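Local coordinates for DSBA-like thioredoxin domain-containing protein (Pseudomonas aeruginosa PAO1, PDB 5HFI), which is a cytosolic disulfide reductase of the thioredoxin superfamily, related to DsbA, that binds glutathione and probably acts in thiol-disulfide exchange, at residues A100-A104 and A152-S157; G22-L26 and L200-W206. One frame throughout, in Å; residues are numbered along the deposited sequence.

Contact 1: residues A100-A104 and A152-S157; sequences AAVLA and AFDACS
Ala100 and Ala104 of helix 96-109 pack against Phe153, Cys156 and Ser157 of helix 149-157, a helix-helix contact within the helical part of this DsbA-like thioredoxin-family protein, where all regular structure between the two segments is helix. The axes of the short segments come within 8.2 Å and cross at 119°, far from parallel. Small residues permit that spacing: Ala100 and Ala104, one turn apart, both turn their methyl groups to the partner helix, and these are short enough for the two helices to approach so closely. The CB of Ala104 rests 3.7 Å from the backbone N of Phe153, alongside the main chain. One turn on from Ala152, whose own methyl also meets Ala104, the sulfur of Cys156 lies beside the Ala104 backbone, with SG 3.7 Å from CA. A thiol suits this place because it is slim and weakly polar; Leu103 CB borders it as well. Phe153 reaches across differently. With CG anti to the backbone N (chi1 171°), its ring extends along the flank of helix 96-109 and presents an edge to Ala101, whose CA lies in the ring plane, 3.7 Å from CD1. Leu136 and Leu137 of helix 133-142 also touch this ring, tying a third helix to the pair. Over the centre of one ring face stands the hydroxyl oxygen of Ser157, 3.7 Å above the plane. Ser157 OG donates to Phe153 O of its own helix at 2.7 Å, from above the carbonyl plane. The hydroxyl oxygen also meets helix 96-109, Ser157 OG lying 3.5 Å from the methyl carbon CB of Ala100.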
loop_
_atom_site.group_PDB
_atom_site.type_symbol
_atom_site.label_atom_id
_atom_site.label_comp_id
_atom_site.label_asym_id
_atom_site.label_seq_id
_atom_site.Cartn_x
_atom_site.Cartn_y
_atom_site.Cartn_z
ATOM N N ALA A 100 1.942 -9.690 2.532
ATOM C CA ALA A 100 3.037 -10.652 2.446
ATOM C C ALA A 100 3.789 -10.526 1.127
ATOM O O ALA A 100 5.014 -10.704 1.091
ATOM C CB ALA A 100 2.506 -12.076 2.622
ATOM N N ALA A 101 3.083 -10.214 0.039
ATOM C CA ALA A 101 3.751 -10.018 -1.245
ATOM C C ALA A 101 4.669 -8.802 -1.206
ATOM O O ALA A 101 5.764 -8.826 -1.780
ATOM C CB ALA A 101 2.714 -9.876 -2.360
ATOM N N VAL A 102 4.240 -7.733 -0.535
ATOM C CA VAL A 102 5.092 -6.556 -0.383
ATOM C C VAL A 102 6.325 -6.907 0.442
ATOM O O VAL A 102 7.455 -6.546 0.090
ATOM C CB VAL A 102 4.297 -5.400 0.255
ATOM C CG1 VAL A 102 5.227 -4.278 0.679
ATOM C CG2 VAL A 102 3.218 -4.895 -0.704
ATOM N N LEU A 103 6.121 -7.615 1.556
ATOM C CA LEU A 103 7.245 -8.064 2.373
ATOM C C LEU A 103 8.208 -8.923 1.564
ATOM O O LEU A 103 9.430 -8.752 1.655
ATOM C CB LEU A 103 6.736 -8.847 3.583
ATOM C CG LEU A 103 6.127 -8.049 4.734
ATOM C CD1 LEU A 103 5.667 -8.991 5.836
ATOM C CD2 LEU A 103 7.135 -7.048 5.268
ATOM N N ALA A 104 7.674 -9.856 0.771
ATOM C CA ALA A 104 8.526 -10.747 -0.010
ATOM C C ALA A 104 9.305 -9.984 -1.073
ATOM O O ALA A 104 10.494 -10.245 -1.286
ATOM C CB ALA A 104 7.682 -11.851 -0.647
ATOM N N ALA A 152 9.675 -17.054 -1.287
ATOM C CA ALA A 152 9.724 -15.908 -0.384
ATOM C C ALA A 152 8.327 -15.492 0.061
ATOM O O ALA A 152 8.121 -15.135 1.227
ATOM C CB ALA A 152 10.444 -14.740 -1.058
ATOM N N PHE A 153 7.354 -15.533 -0.852
ATOM C CA PHE A 153 5.989 -15.163 -0.494
ATOM C C PHE A 153 5.402 -16.137 0.518
ATOM O O PHE A 153 4.757 -15.725 1.490
ATOM C CB PHE A 153 5.112 -15.094 -1.744
ATOM C CG PHE A 153 3.648 -14.932 -1.443
ATOM C CD1 PHE A 153 3.119 -13.673 -1.224
ATOM C CD2 PHE A 153 2.803 -16.030 -1.403
ATOM C CE1 PHE A 153 1.781 -13.511 -0.948
ATOM C CE2 PHE A 153 1.460 -15.874 -1.131
ATOM C CZ PHE A 153 0.948 -14.608 -0.904
ATOM N N ASP A 154 5.594 -17.437 0.297
ATOM C CA ASP A 154 5.057 -18.412 1.239
ATOM C C ASP A 154 5.737 -18.289 2.597
ATOM O O ASP A 154 5.089 -18.436 3.640
ATOM C CB ASP A 154 5.201 -19.824 0.672
ATOM C CG ASP A 154 4.420 -20.018 -0.622
ATOM O OD1 ASP A 154 4.859 -20.827 -1.469
ATOM O OD2 ASP A 154 3.370 -19.361 -0.797
ATOM N N ALA A 155 7.040 -17.991 2.605
ATOM C CA ALA A 155 7.745 -17.800 3.869
ATOM C C ALA A 155 7.270 -16.542 4.588
ATOM O O ALA A 155 7.065 -16.557 5.807
ATOM C CB ALA A 155 9.253 -17.741 3.627
ATOM N N CYS A 156 7.088 -15.443 3.854
ATOM C CA CYS A 156 6.654 -14.199 4.480
ATOM C C CYS A 156 5.218 -14.270 4.981
ATOM O O CYS A 156 4.855 -13.503 5.880
ATOM C CB CYS A 156 6.796 -13.032 3.499
ATOM S SG CYS A 156 8.507 -12.523 3.188
ATOM N N SER A 157 4.398 -15.165 4.424
ATOM C CA SER A 157 2.990 -15.237 4.798
ATOM C C SER A 157 2.787 -15.741 6.217
ATOM O O SER A 157 1.737 -15.481 6.812
ATOM C CB SER A 157 2.230 -16.139 3.822
ATOM O OG SER A 157 2.222 -15.592 2.514
#

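Contact 2: residues G22-L26 and L200-W206; sequences GASPL and LGQPDDW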
loop_
_atom_site.group_PDB
_atom_site.type_symbol
_atom_site.label_atom_id
_atom_site.label_comp_id
_atom_site.label_asym_id
_atom_site.label_seq_id
_atom_site.Cartn_x
_atom_site.Cartn_y
_atom_site.Cartn_z
ATOM N N GLY A 22 -4.944 6.434 -3.219
ATOM C CA GLY A 22 -4.917 7.854 -3.522
ATOM C C GLY A 22 -3.583 8.498 -3.204
ATOM O O GLY A 22 -3.200 9.485 -3.837
ATOM N N ALA A 23 -2.852 7.946 -2.238
ATOM C CA ALA A 23 -1.541 8.454 -1.862
ATOM C C ALA A 23 -0.398 7.756 -2.588
ATOM O O ALA A 23 0.765 8.050 -2.304
ATOM C CB ALA A 23 -1.337 8.322 -0.350
ATOM N N SER A 24 -0.689 6.834 -3.506
ATOM C CA SER A 24 0.384 6.168 -4.235
ATOM C C SER A 24 1.328 7.149 -4.930
ATOM O O SER A 24 2.545 6.898 -4.915
ATOM C CB SER A 24 -0.211 5.176 -5.243
ATOM O OG SER A 24 0.801 4.340 -5.793
ATOM N N PRO A 25 0.867 8.250 -5.533
ATOM C CA PRO A 25 1.844 9.196 -6.098
ATOM C C PRO A 25 2.727 9.842 -5.045
ATOM O O PRO A 25 3.856 10.242 -5.358
ATOM C CB PRO A 25 0.967 10.230 -6.826
ATOM C CG PRO A 25 -0.357 9.590 -6.978
ATOM C CD PRO A 25 -0.513 8.682 -5.815
ATOM N N LEU A 26 2.254 9.950 -3.800
ATOM C CA LEU A 26 3.091 10.511 -2.745
ATOM C C LEU A 26 4.205 9.547 -2.350
ATOM O O LEU A 26 5.338 9.968 -2.097
ATOM C CB LEU A 26 2.240 10.863 -1.526
ATOM C CG LEU A 26 1.042 11.778 -1.776
ATOM C CD1 LEU A 26 0.429 12.220 -0.456
ATOM C CD2 LEU A 26 1.442 12.981 -2.615
ATOM N N LEU A 200 -2.446 15.226 -0.580
ATOM C CA LEU A 200 -3.166 14.345 -1.489
ATOM C C LEU A 200 -3.461 15.077 -2.790
ATOM O O LEU A 200 -3.977 16.199 -2.785
ATOM C CB LEU A 200 -4.461 13.853 -0.844
ATOM C CG LEU A 200 -4.284 12.717 0.164
ATOM C CD1 LEU A 200 -5.584 12.448 0.911
ATOM C CD2 LEU A 200 -3.786 11.455 -0.533
ATOM N N GLY A 201 -3.103 14.450 -3.908
ATOM C CA GLY A 201 -3.240 15.084 -5.199
ATOM C C GLY A 201 -2.174 16.104 -5.526
ATOM O O GLY A 201 -2.272 16.763 -6.567
ATOM N N GLN A 202 -1.157 16.260 -4.678
ATOM C CA GLN A 202 -0.088 17.238 -4.890
ATOM C C GLN A 202 1.276 16.576 -4.712
ATOM O O GLN A 202 2.042 16.941 -3.811
ATOM C CB GLN A 202 -0.239 18.420 -3.931
ATOM C CG GLN A 202 -1.608 19.088 -3.949
ATOM C CD GLN A 202 -1.862 19.876 -5.220
ATOM O OE1 GLN A 202 -0.948 20.117 -6.010
ATOM N NE2 GLN A 202 -3.110 20.282 -5.424
ATOM N N PRO A 203 1.623 15.609 -5.569
ATOM C CA PRO A 203 2.915 14.920 -5.396
ATOM C C PRO A 203 4.123 15.829 -5.543
ATOM O O PRO A 203 5.144 15.592 -4.886
ATOM C CB PRO A 203 2.886 13.844 -6.493
ATOM C CG PRO A 203 1.911 14.350 -7.499
ATOM C CD PRO A 203 0.868 15.083 -6.720
ATOM N N ASP A 204 4.049 16.858 -6.392
ATOM C CA ASP A 204 5.176 17.778 -6.528
ATOM C C ASP A 204 5.357 18.624 -5.271
ATOM O O ASP A 204 6.490 18.860 -4.837
ATOM C CB ASP A 204 4.983 18.669 -7.754
ATOM C CG ASP A 204 5.039 17.890 -9.055
ATOM O OD1 ASP A 204 4.258 18.211 -9.977
ATOM O OD2 ASP A 204 5.864 16.958 -9.159
ATOM N N ASP A 205 4.252 19.109 -4.693
ATOM C CA ASP A 205 4.315 19.765 -3.388
ATOM C C ASP A 205 4.943 18.842 -2.353
ATOM O O ASP A 205 5.796 19.257 -1.561
ATOM C CB ASP A 205 2.912 20.176 -2.934
ATOM C CG ASP A 205 2.472 21.513 -3.489
ATOM O OD1 ASP A 205 3.090 22.008 -4.454
ATOM O OD2 ASP A 205 1.486 22.068 -2.956
ATOM N N TRP A 206 4.516 17.576 -2.350
ATOM C CA TRP A 206 4.999 16.603 -1.375
ATOM C C TRP A 206 6.499 16.370 -1.515
ATOM O O TRP A 206 7.228 16.354 -0.517
ATOM C CB TRP A 206 4.207 15.303 -1.548
ATOM C CG TRP A 206 4.637 14.134 -0.713
ATOM C CD1 TRP A 206 5.307 13.022 -1.144
ATOM C CD2 TRP A 206 4.387 13.933 0.685
ATOM N NE1 TRP A 206 5.504 12.154 -0.098
ATOM C CE2 TRP A 206 4.950 12.689 1.034
ATOM C CE3 TRP A 206 3.756 14.691 1.676
ATOM C CZ2 TRP A 206 4.897 12.183 2.333
ATOM C CZ3 TRP A 206 3.704 14.186 2.966
ATOM C CH2 TRP A 206 4.273 12.946 3.282
HETATM O O HOH W 1 -1.892 11.977 -4.287
#
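The backbones draw together at the start of two helices, with the CA atoms of Leu26 and Pro203 5.1 Å apart, while Ala23 and Leu200 lie a little farther from each other. Leu26 is the largest single contributor, meeting Leu200, Pro203 and Trp206. Its CB sits over one face of the Trp206 indole, 3.9 Å from the centroid of the five-membered ring and 16° off the normal, a CH-pi contact offset toward the rim; the two side chains cross at about a right angle. Chi1 of Trp206, 175°, extends the indole away from its own backbone N and lays a face against Leu26 CB. The leucine's branches then divide: CD2 fits against Pro203 CA at 3.7 Å and Trp206 CB, whereas CD1 heads for Leu200. Pro203 suits the first turn of its helix, since it has no N-H to offer, and its CB meets the CB of Pro25 at 4.1 Å. Leu200 sends CD2 to Gly22 and Ala23, lying 4.0 Å from Ala23 CB; small residues here allow the branch to approach the backbone. The side chain of Leu200 also lies about 4 Å, nearest atoms, from the side chain of Trp19 and from the bound glutathione. The rings of Phe183 and Tyr199 also meet Trp206, Tyr199 edge-to-face. A water links the end of helix 18-22 to the loop at Gly201, donating to Gly22 O at 2.9 Å and accepting from Gly201 N at 2.8 Å. The chemistry is thus chiefly apolar, with a water serving two backbone groups, and it sets the last modelled helix, 203-215, beside the segment just after the CxxC motif.

Contact 1 and contact 2 share no helix and lie on opposite sides of the chain's centre, their own centres about 27 Å apart, though contact 1 is nested within the chain loop that contact 2 closes. Contact 1 joins two helices of the helical part and is partly buried; small residues bring main chains together with no hydrogen bond across. Contact 2 is more buried and joins chain regions far apart in sequence, using a leucine, an indole and a bridging water. Their places differ accordingly: contact 1 is remote from the annotated sites, whereas contact 2 borders the glutathione pocket, and its segment 22-26 comes shortly after the CxxC.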